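Local coordinates for protein sulfate transporter 4.1, chloroplastic (Arabidopsis thaliana, PDB 7LHV) that cotransports sulfate with protons across the membrane and may play a role in regulating sulfate assimilation, at residues 264-269 / 436-440; 296-301 / 427-431; 571-577 / 602-608; 525-530 / 639-643. All coordinates share one frame; numbering follows the deposited sequence.

In the fold
The four contacts fall into two pairs, one in the membrane domain and one in the STAS domain. Interactions 1 and 2 belong to the membrane-embedded sulfate permease region: their centres lie about 15 Å apart, and they touch where Ile264 CD1 comes 4.0 Å from Gly296 CA. Interactions 3 and 4 belong to the STAS domain, with centres about 10 Å apart and neighbouring strands in one sheet; Ile573 N lies 2.9 Å from Val529 O, a probable hydrogen bond. Between the pairs the separation is large, about 67 Å from centre to centre for interactions 1 and 3. None of the contacting residues belongs to the lipid pockets seen in the structure.

Interaction 1: residues 264-269 / 436-440; sequences ILVILQ and AIVIS
Leu265 lies against the backbone of Ala436 and Ser440, and the flat groups involved are peptide units, as no aromatic ring enters this contact. The CD1 methyl of Leu265 stands 3.6 Å from Ala436 O and 3.7 Å from Ser440 N, alongside the helical hydrogen bond that joins those two atoms. The other flat group, the amide of Gln269, lies at the margin, where only CG approaches Ser440 OG, at 4.5 Å. Leu265 has CG anti to its backbone N (chi1 -179°), which carries both methyls toward the opposing helix. While CD1 settles on the backbone, CD2 meets Ile439 CG2 at 3.6 Å, the two side chains running at about a right angle. The small Ala436 allows a close approach: its CA is 5.1 Å from that of Leu265, and its CB takes the CG2 methyl of Ile264 at 3.6 Å. Leu268 reaches the other flank with CD2, 3.8 Å from Ile437 CG1, and its CB faces Ser440 OG. No hydrogen bond joins the segments, which are held by van der Waals packing, mostly of apolar side chains. The local axes come within 9.1 Å and cross at -41°, a spacing consistent with direct side-chain packing between helices of a membrane domain. Beyond the pair, Ser440 O receives a bond from Ser443 OG and a weak one from Lys272. Helix 431-443 is thus wedged between helix 255-277 and two others: Ile437 leans on Pro111 and Ser115 of helix 91-119, while Ala436 and Ile439 meet Phe228 of helix 206-229.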
# COMPACT_ATOMS: atom_id res chain seq x y z
N ILE A 264 35.98 -17.90 -23.38
CA ILE A 264 34.62 -18.14 -23.85
C ILE A 264 33.76 -16.89 -23.66
O ILE A 264 32.99 -16.51 -24.55
CB ILE A 264 34.01 -19.36 -23.14
CG1 ILE A 264 34.68 -20.64 -23.65
CG2 ILE A 264 32.52 -19.43 -23.38
CD1 ILE A 264 34.29 -21.88 -22.87
N LEU A 265 33.89 -16.23 -22.51
CA LEU A 265 33.12 -15.02 -22.26
C LEU A 265 33.50 -13.91 -23.23
O LEU A 265 32.63 -13.18 -23.73
CB LEU A 265 33.31 -14.57 -20.81
CG LEU A 265 32.55 -13.32 -20.37
CD1 LEU A 265 31.06 -13.54 -20.49
CD2 LEU A 265 32.93 -12.97 -18.94
N VAL A 266 34.79 -13.76 -23.51
CA VAL A 266 35.23 -12.74 -24.46
C VAL A 266 34.66 -13.01 -25.84
O VAL A 266 34.17 -12.10 -26.52
CB VAL A 266 36.77 -12.66 -24.49
CG1 VAL A 266 37.25 -12.00 -25.76
CG2 VAL A 266 37.28 -11.92 -23.27
N ILE A 267 34.71 -14.27 -26.29
CA ILE A 267 34.18 -14.61 -27.60
C ILE A 267 32.68 -14.35 -27.66
O ILE A 267 32.17 -13.80 -28.64
CB ILE A 267 34.51 -16.08 -27.95
CG1 ILE A 267 36.02 -16.24 -28.18
CG2 ILE A 267 33.73 -16.53 -29.17
CD1 ILE A 267 36.55 -15.45 -29.35
N LEU A 268 31.96 -14.74 -26.60
CA LEU A 268 30.51 -14.53 -26.58
C LEU A 268 30.16 -13.05 -26.63
O LEU A 268 29.27 -12.64 -27.37
CB LEU A 268 29.91 -15.17 -25.33
CG LEU A 268 29.31 -16.57 -25.47
CD1 LEU A 268 30.30 -17.53 -26.10
CD2 LEU A 268 28.87 -17.09 -24.11
N GLN A 269 30.87 -12.23 -25.84
CA GLN A 269 30.56 -10.80 -25.83
C GLN A 269 30.93 -10.14 -27.15
O GLN A 269 30.21 -9.26 -27.62
CB GLN A 269 31.28 -10.13 -24.66
CG GLN A 269 30.48 -10.17 -23.36
CD GLN A 269 31.13 -9.39 -22.24
OE1 GLN A 269 32.30 -9.01 -22.34
NE2 GLN A 269 30.38 -9.15 -21.18
N ALA A 436 30.21 -19.06 -18.16
CA ALA A 436 30.45 -17.94 -19.07
C ALA A 436 29.18 -17.55 -19.80
O ALA A 436 28.92 -16.36 -20.03
CB ALA A 436 31.55 -18.29 -20.06
N ILE A 437 28.36 -18.53 -20.18
CA ILE A 437 27.09 -18.23 -20.84
C ILE A 437 26.18 -17.45 -19.90
O ILE A 437 25.54 -16.47 -20.31
CB ILE A 437 26.42 -19.52 -21.34
CG1 ILE A 437 27.18 -20.07 -22.54
CG2 ILE A 437 24.98 -19.26 -21.72
CD1 ILE A 437 26.74 -21.45 -22.95
N VAL A 438 26.09 -17.86 -18.63
CA VAL A 438 25.26 -17.14 -17.68
C VAL A 438 25.78 -15.72 -17.47
O VAL A 438 25.00 -14.76 -17.39
CB VAL A 438 25.17 -17.90 -16.34
CG1 VAL A 438 24.37 -17.10 -15.33
CG2 VAL A 438 24.53 -19.24 -16.55
N ILE A 439 27.10 -15.57 -17.35
CA ILE A 439 27.68 -14.24 -17.15
C ILE A 439 27.38 -13.34 -18.34
O ILE A 439 27.03 -12.17 -18.17
CB ILE A 439 29.19 -14.36 -16.89
CG1 ILE A 439 29.45 -14.97 -15.51
CG2 ILE A 439 29.85 -13.00 -16.99
CD1 ILE A 439 30.90 -15.29 -15.26
N SER A 440 27.53 -13.87 -19.55
CA SER A 440 27.21 -13.09 -20.75
C SER A 440 25.73 -12.73 -20.80
O SER A 440 25.37 -11.62 -21.21
CB SER A 440 27.62 -13.87 -22.00
OG SER A 440 27.18 -13.21 -23.17

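Interaction 2: residues 296-301 / 427-431; sequences GTTIAK and KYIPQ
Lys301 NZ stands 3.4 Å from the centroid of the Tyr428 ring and 3° off its normal, a cation-pi contact with the ammonium centred over the face. Bends at chi3 and chi4 fold the lysine chain back to reach it. The opposite face carries Lys427 CG, leaving the ring between two lysine side chains. Thr297 OG1 is packed against Ile429 CA and Pro430 CD, each 3.8 Å from it. It also lies 3.6 Å from Tyr428 O, yet no hydrogen bond crosses between the segments; it bonds weakly to the carbonyl of Ile293, one helical turn back. With OG1 beside the backbone N (chi1 -60°), Thr297 CG2 lies anti to that N and meets Tyr428 CB at 3.7 Å. Deeper in, Ala300 CB meets Pro430 CG at 4.2 Å, and Pro430 also touches Met260 of helix 255-277. Lys301 is the first residue past helix 284-300, and Pro430 occupies the N-cap position of helix 431-443. The arrangement therefore joins a helix C-terminus to an interhelical connection in the membrane domain of a SulP transporter, with a cation-pi contact at its rim.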
# COMPACT_ATOMS: atom_id res chain seq x y z
N GLY A 296 34.38 -24.60 -26.45
CA GLY A 296 34.99 -25.08 -25.22
C GLY A 296 35.19 -26.58 -25.22
O GLY A 296 36.29 -27.08 -24.95
N THR A 297 34.14 -27.32 -25.58
CA THR A 297 34.23 -28.78 -25.64
C THR A 297 35.39 -29.23 -26.50
O THR A 297 36.09 -30.20 -26.17
CB THR A 297 32.92 -29.36 -26.18
OG1 THR A 297 31.84 -28.98 -25.32
CG2 THR A 297 33.00 -30.87 -26.25
N THR A 298 35.65 -28.50 -27.59
CA THR A 298 36.75 -28.86 -28.48
C THR A 298 38.07 -28.90 -27.72
O THR A 298 38.81 -29.89 -27.79
CB THR A 298 36.82 -27.88 -29.65
OG1 THR A 298 35.60 -27.94 -30.39
CG2 THR A 298 37.98 -28.22 -30.56
N ILE A 299 38.35 -27.85 -26.95
CA ILE A 299 39.57 -27.86 -26.14
C ILE A 299 39.50 -28.94 -25.08
O ILE A 299 40.51 -29.57 -24.74
CB ILE A 299 39.84 -26.47 -25.53
CG1 ILE A 299 40.08 -25.42 -26.62
CG2 ILE A 299 41.03 -26.52 -24.58
CD1 ILE A 299 38.85 -24.73 -27.13
N ALA A 300 38.31 -29.20 -24.54
CA ALA A 300 38.16 -30.29 -23.59
C ALA A 300 38.41 -31.65 -24.23
O ALA A 300 38.67 -32.62 -23.51
CB ALA A 300 36.77 -30.26 -22.95
N LYS A 301 38.34 -31.74 -25.56
CA LYS A 301 38.57 -32.99 -26.27
C LYS A 301 39.90 -33.02 -27.01
O LYS A 301 40.14 -33.97 -27.77
CB LYS A 301 37.42 -33.26 -27.25
CG LYS A 301 36.07 -33.47 -26.59
CD LYS A 301 35.09 -34.15 -27.53
CE LYS A 301 35.25 -35.67 -27.50
NZ LYS A 301 34.85 -36.24 -26.19
N LYS A 427 27.50 -34.47 -22.19
CA LYS A 427 28.32 -34.74 -21.02
C LYS A 427 29.74 -34.22 -21.14
O LYS A 427 30.47 -34.21 -20.15
CB LYS A 427 28.35 -36.24 -20.74
CG LYS A 427 29.03 -37.08 -21.80
CD LYS A 427 28.96 -38.55 -21.46
CE LYS A 427 29.65 -39.40 -22.52
NZ LYS A 427 29.60 -40.85 -22.20
N TYR A 428 30.16 -33.78 -22.33
CA TYR A 428 31.49 -33.23 -22.52
C TYR A 428 31.53 -31.71 -22.39
O TYR A 428 32.60 -31.12 -22.59
CB TYR A 428 32.03 -33.62 -23.90
CG TYR A 428 31.95 -35.10 -24.19
CD1 TYR A 428 32.57 -36.03 -23.36
CD2 TYR A 428 31.26 -35.58 -25.30
CE1 TYR A 428 32.51 -37.38 -23.62
CE2 TYR A 428 31.19 -36.93 -25.57
CZ TYR A 428 31.81 -37.83 -24.73
OH TYR A 428 31.75 -39.17 -24.99
N ILE A 429 30.42 -31.08 -22.05
CA ILE A 429 30.36 -29.62 -21.93
C ILE A 429 31.01 -29.21 -20.61
O ILE A 429 30.59 -29.67 -19.54
CB ILE A 429 28.92 -29.11 -22.01
CG1 ILE A 429 28.33 -29.38 -23.39
CG2 ILE A 429 28.87 -27.63 -21.69
CD1 ILE A 429 26.88 -28.99 -23.52
N PRO A 430 32.04 -28.36 -20.64
CA PRO A 430 32.62 -27.88 -19.38
C PRO A 430 31.65 -27.00 -18.61
O PRO A 430 30.80 -26.32 -19.19
CB PRO A 430 33.85 -27.08 -19.84
CG PRO A 430 34.11 -27.53 -21.24
CD PRO A 430 32.77 -27.86 -21.81
N GLN A 431 31.79 -27.03 -17.28
CA GLN A 431 30.95 -26.18 -16.44
C GLN A 431 31.32 -24.71 -16.57
O GLN A 431 30.46 -23.84 -16.44
CB GLN A 431 31.04 -26.63 -14.99
CG GLN A 431 30.57 -28.06 -14.76
CD GLN A 431 30.78 -28.52 -13.33
OE1 GLN A 431 30.88 -29.71 -13.06
NE2 GLN A 431 30.84 -27.57 -12.41

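Interaction 3: residues 571-577 / 602-608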
# COMPACT_ATOMS: atom_id res chain seq x y z
N PHE A 571 -17.64 33.87 2.67
CA PHE A 571 -18.17 32.78 1.85
C PHE A 571 -17.02 31.95 1.32
O PHE A 571 -15.97 32.48 0.94
CB PHE A 571 -19.00 33.31 0.68
CG PHE A 571 -19.99 34.37 1.07
CD1 PHE A 571 -21.27 34.03 1.45
CD2 PHE A 571 -19.65 35.71 1.04
CE1 PHE A 571 -22.19 35.00 1.80
CE2 PHE A 571 -20.56 36.68 1.39
CZ PHE A 571 -21.83 36.32 1.77
N VAL A 572 -17.21 30.63 1.30
CA VAL A 572 -16.26 29.70 0.70
C VAL A 572 -17.01 28.86 -0.32
O VAL A 572 -17.98 28.18 0.02
CB VAL A 572 -15.60 28.79 1.75
CG1 VAL A 572 -14.85 27.67 1.06
CG2 VAL A 572 -14.66 29.60 2.62
N ILE A 573 -16.57 28.91 -1.57
CA ILE A 573 -17.22 28.22 -2.68
C ILE A 573 -16.32 27.09 -3.13
O ILE A 573 -15.12 27.29 -3.36
CB ILE A 573 -17.52 29.18 -3.85
CG1 ILE A 573 -18.23 30.43 -3.34
CG2 ILE A 573 -18.36 28.48 -4.90
CD1 ILE A 573 -18.30 31.53 -4.35
N LEU A 574 -16.89 25.89 -3.25
CA LEU A 574 -16.16 24.72 -3.72
C LEU A 574 -16.53 24.44 -5.17
O LEU A 574 -17.71 24.26 -5.49
CB LEU A 574 -16.42 23.50 -2.85
CG LEU A 574 -15.69 23.44 -1.51
CD1 LEU A 574 -16.24 24.44 -0.52
CD2 LEU A 574 -15.77 22.03 -0.95
N GLU A 575 -15.52 24.41 -6.03
CA GLU A 575 -15.68 23.97 -7.41
C GLU A 575 -15.49 22.47 -7.45
O GLU A 575 -14.37 21.98 -7.28
CB GLU A 575 -14.67 24.67 -8.31
CG GLU A 575 -14.88 26.15 -8.40
CD GLU A 575 -16.18 26.49 -9.07
OE1 GLU A 575 -16.60 25.74 -9.98
OE2 GLU A 575 -16.79 27.50 -8.67
N MET A 576 -16.57 21.73 -7.65
CA MET A 576 -16.49 20.27 -7.66
C MET A 576 -16.63 19.70 -9.07
O MET A 576 -16.96 18.53 -9.23
CB MET A 576 -17.54 19.68 -6.72
CG MET A 576 -17.26 20.02 -5.26
SD MET A 576 -18.49 19.44 -4.09
CE MET A 576 -18.18 17.68 -4.14
N SER A 577 -16.40 20.53 -10.09
CA SER A 577 -16.40 20.03 -11.46
C SER A 577 -15.32 18.98 -11.73
O SER A 577 -15.64 17.97 -12.37
CB SER A 577 -16.31 21.20 -12.45
OG SER A 577 -15.21 22.05 -12.19
N ILE A 602 -19.17 31.46 8.50
CA ILE A 602 -18.73 31.35 7.11
C ILE A 602 -19.77 30.53 6.35
O ILE A 602 -20.24 29.51 6.85
CB ILE A 602 -17.34 30.71 7.00
CG1 ILE A 602 -16.30 31.54 7.75
CG2 ILE A 602 -16.93 30.57 5.55
CD1 ILE A 602 -15.00 30.81 8.00
N GLN A 603 -20.12 30.99 5.16
CA GLN A 603 -21.10 30.31 4.32
C GLN A 603 -20.40 29.33 3.39
O GLN A 603 -19.41 29.68 2.75
CB GLN A 603 -21.90 31.33 3.50
CG GLN A 603 -23.00 30.71 2.66
CD GLN A 603 -23.89 29.79 3.45
OE1 GLN A 603 -24.57 30.21 4.39
NE2 GLN A 603 -23.88 28.51 3.09
N LEU A 604 -20.93 28.12 3.31
CA LEU A 604 -20.41 27.10 2.41
C LEU A 604 -21.33 26.95 1.22
O LEU A 604 -22.55 26.86 1.38
CB LEU A 604 -20.27 25.75 3.13
CG LEU A 604 -19.55 24.69 2.30
CD1 LEU A 604 -18.06 24.92 2.41
CD2 LEU A 604 -19.92 23.29 2.73
N ALA A 605 -20.75 26.93 0.02
CA ALA A 605 -21.51 26.79 -1.21
C ALA A 605 -20.86 25.73 -2.08
O ALA A 605 -19.64 25.51 -2.02
CB ALA A 605 -21.59 28.11 -1.98
N ILE A 606 -21.68 25.06 -2.89
CA ILE A 606 -21.22 24.07 -3.86
C ILE A 606 -21.54 24.59 -5.25
O ILE A 606 -22.69 24.96 -5.53
CB ILE A 606 -21.86 22.69 -3.61
CG1 ILE A 606 -21.69 22.29 -2.15
CG2 ILE A 606 -21.24 21.66 -4.53
CD1 ILE A 606 -20.26 22.04 -1.74
N SER A 607 -20.54 24.62 -6.12
CA SER A 607 -20.64 25.33 -7.39
C SER A 607 -21.03 24.41 -8.55
O SER A 607 -22.06 24.63 -9.19
CB SER A 607 -19.32 26.03 -7.70
OG SER A 607 -19.37 26.70 -8.95
N ASN A 608 -20.22 23.39 -8.84
CA ASN A 608 -20.41 22.54 -10.01
C ASN A 608 -20.45 21.08 -9.58
O ASN A 608 -19.48 20.34 -9.78
CB ASN A 608 -19.31 22.75 -11.05
CG ASN A 608 -19.40 24.09 -11.74
OD1 ASN A 608 -20.25 24.92 -11.41
ND2 ASN A 608 -18.52 24.32 -12.71
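Phe571 and Gln603 sit side by side on one face of the sheet, their ring and amide planes 33° apart. Phe571 CD1 approaches Gln603 CB obliquely at 3.4 Å, while the glutamine, bent at chi2 (51°), curls its amide back so that NE2 bonds to Leu604 O at 2.7 Å. On the reverse face Leu574 and Leu604 slant across each other, CD1 to CD1 at 3.5 Å, and Met576 lays its SD 3.6 Å from Ile606 CG2. Leu574 and Leu604 then pack on Leu590 and Tyr594 of helix 584-599, respectively. That helix links the two strands in a beta-alpha-beta unit of the STAS domain, and the strands are in parallel register. The backbone ladder uses Val572 and Leu574 on one strand: Val572 N bonds to Gln603 O at 2.8 Å, Leu574 N to Ala605 O at 3.0 Å, and their carbonyls accept from Ala605 N and Ser607 N. At the end of strand 603-606 a side-chain bond joins the backbone ladder. Ser607 OG donates to Glu575 OE2 at 2.7 Å, reaching the syn side of the carboxylate but 33° out of its plane. Ser607 OG also has a weak bond to Arg634 O, and Glu575 touches Val635 of helix 635-643.

Interaction 4: residues 525-530 / 639-643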
# COMPACT_ATOMS: atom_id res chain seq x y z
N TYR A 525 -12.17 38.70 -5.39
CA TYR A 525 -13.14 39.45 -4.61
C TYR A 525 -12.80 39.37 -3.13
O TYR A 525 -12.43 38.31 -2.62
CB TYR A 525 -14.56 38.92 -4.85
CG TYR A 525 -14.97 38.94 -6.30
CD1 TYR A 525 -15.35 40.12 -6.92
CD2 TYR A 525 -14.99 37.77 -7.05
CE1 TYR A 525 -15.73 40.14 -8.24
CE2 TYR A 525 -15.38 37.78 -8.38
CZ TYR A 525 -15.75 38.97 -8.97
OH TYR A 525 -16.13 38.99 -10.29
N ASN A 526 -12.92 40.51 -2.45
CA ASN A 526 -12.67 40.55 -1.01
C ASN A 526 -13.80 39.86 -0.27
O ASN A 526 -14.98 40.17 -0.48
CB ASN A 526 -12.53 42.00 -0.54
CG ASN A 526 -11.17 42.58 -0.85
OD1 ASN A 526 -10.14 41.98 -0.56
ND2 ASN A 526 -11.16 43.78 -1.43
N GLY A 527 -13.44 38.92 0.60
CA GLY A 527 -14.40 38.21 1.41
C GLY A 527 -14.78 36.84 0.88
O GLY A 527 -15.27 36.02 1.66
N ILE A 528 -14.55 36.57 -0.40
CA ILE A 528 -14.95 35.32 -1.03
C ILE A 528 -13.70 34.56 -1.44
O ILE A 528 -12.78 35.14 -2.02
CB ILE A 528 -15.86 35.56 -2.24
CG1 ILE A 528 -17.12 36.33 -1.83
CG2 ILE A 528 -16.24 34.25 -2.90
CD1 ILE A 528 -18.04 36.62 -2.98
N VAL A 529 -13.67 33.26 -1.13
CA VAL A 529 -12.61 32.37 -1.56
C VAL A 529 -13.24 31.25 -2.38
O VAL A 529 -14.17 30.58 -1.91
CB VAL A 529 -11.83 31.80 -0.37
CG1 VAL A 529 -11.04 30.58 -0.78
CG2 VAL A 529 -10.89 32.85 0.19
N ILE A 530 -12.74 31.04 -3.59
CA ILE A 530 -13.22 30.00 -4.49
C ILE A 530 -12.16 28.90 -4.54
O ILE A 530 -11.02 29.16 -4.93
CB ILE A 530 -13.52 30.54 -5.89
CG1 ILE A 530 -14.33 31.83 -5.78
CG2 ILE A 530 -14.27 29.51 -6.71
CD1 ILE A 530 -14.31 32.67 -7.03
N VAL A 639 -20.93 33.35 -7.27
CA VAL A 639 -20.25 34.55 -6.80
C VAL A 639 -21.19 35.76 -6.88
O VAL A 639 -21.16 36.64 -6.01
CB VAL A 639 -18.95 34.77 -7.57
CG1 VAL A 639 -18.40 36.16 -7.31
CG2 VAL A 639 -17.93 33.73 -7.15
N GLN A 640 -22.04 35.81 -7.91
CA GLN A 640 -22.96 36.93 -8.04
C GLN A 640 -23.94 36.98 -6.87
O GLN A 640 -24.23 38.06 -6.35
CB GLN A 640 -23.72 36.83 -9.37
CG GLN A 640 -22.94 37.35 -10.56
CD GLN A 640 -22.44 38.77 -10.35
OE1 GLN A 640 -23.19 39.64 -9.91
NE2 GLN A 640 -21.17 39.00 -10.65
N VAL A 641 -24.46 35.83 -6.44
CA VAL A 641 -25.36 35.83 -5.29
C VAL A 641 -24.60 35.98 -3.98
O VAL A 641 -25.18 36.43 -2.99
CB VAL A 641 -26.23 34.57 -5.25
CG1 VAL A 641 -27.12 34.50 -6.48
CG2 VAL A 641 -25.39 33.33 -5.11
N CYS A 642 -23.32 35.61 -3.94
CA CYS A 642 -22.53 35.83 -2.73
C CYS A 642 -22.23 37.30 -2.51
O CYS A 642 -22.24 37.78 -1.37
CB CYS A 642 -21.24 35.01 -2.78
SG CYS A 642 -21.45 33.26 -2.40
N LEU A 643 -21.96 38.05 -3.59
CA LEU A 643 -21.76 39.49 -3.45
C LEU A 643 -23.02 40.18 -2.97
O LEU A 643 -22.96 41.08 -2.12
CB LEU A 643 -21.30 40.09 -4.78
CG LEU A 643 -20.07 39.50 -5.47
CD1 LEU A 643 -19.88 40.15 -6.83
CD2 LEU A 643 -18.84 39.70 -4.61
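Ile528 is held tightly against Cys642 and Leu643, whereas the meeting of Leu643 with Tyr525 is the loose part of this contact. The CD1 methyl of Ile528 is the point of convergence: Cys642 CB and Leu643 CD2 each lie 3.6 Å from it, and Val639 CG1 is farther off at 4.4 Å. An extended chain (chi2 179°) carries that methyl straight out from the strand to the helix. Val639 works as a fork. Its CG1 is anti to the backbone N (chi1 167°) and meets Tyr525 CE2 at 3.6 Å, and its CG2 takes Ile530 CD1 at 3.8 Å, the isoleucine and valine side chains running at about a right angle. No hydrogen bond joins the segments, and the contacts are made chiefly by carbon atoms. This is the way helix 635-643 lies on the sheet of the STAS domain, an alpha/beta layer in which the strand and helix segments run nearly antiparallel, 161° apart, with axes 9.9 Å from each other. The same inner side is closed by strand 569-575, whose Ile573 touches both Ile528 and Val639. Only between Leu643 and Tyr525 does the fit relax. Leu643 lies on the surface, and the same CD2 that packs on Ile528 stays 4.2 Å from Tyr525 CD1, an oblique meeting with the ring; Val639 CG1 likewise comes to the ring obliquely. The tyrosine is only partly covered and stands at the start of a type II turn running from Tyr525 to Ile528, in which Gly527 takes the third position with positive phi.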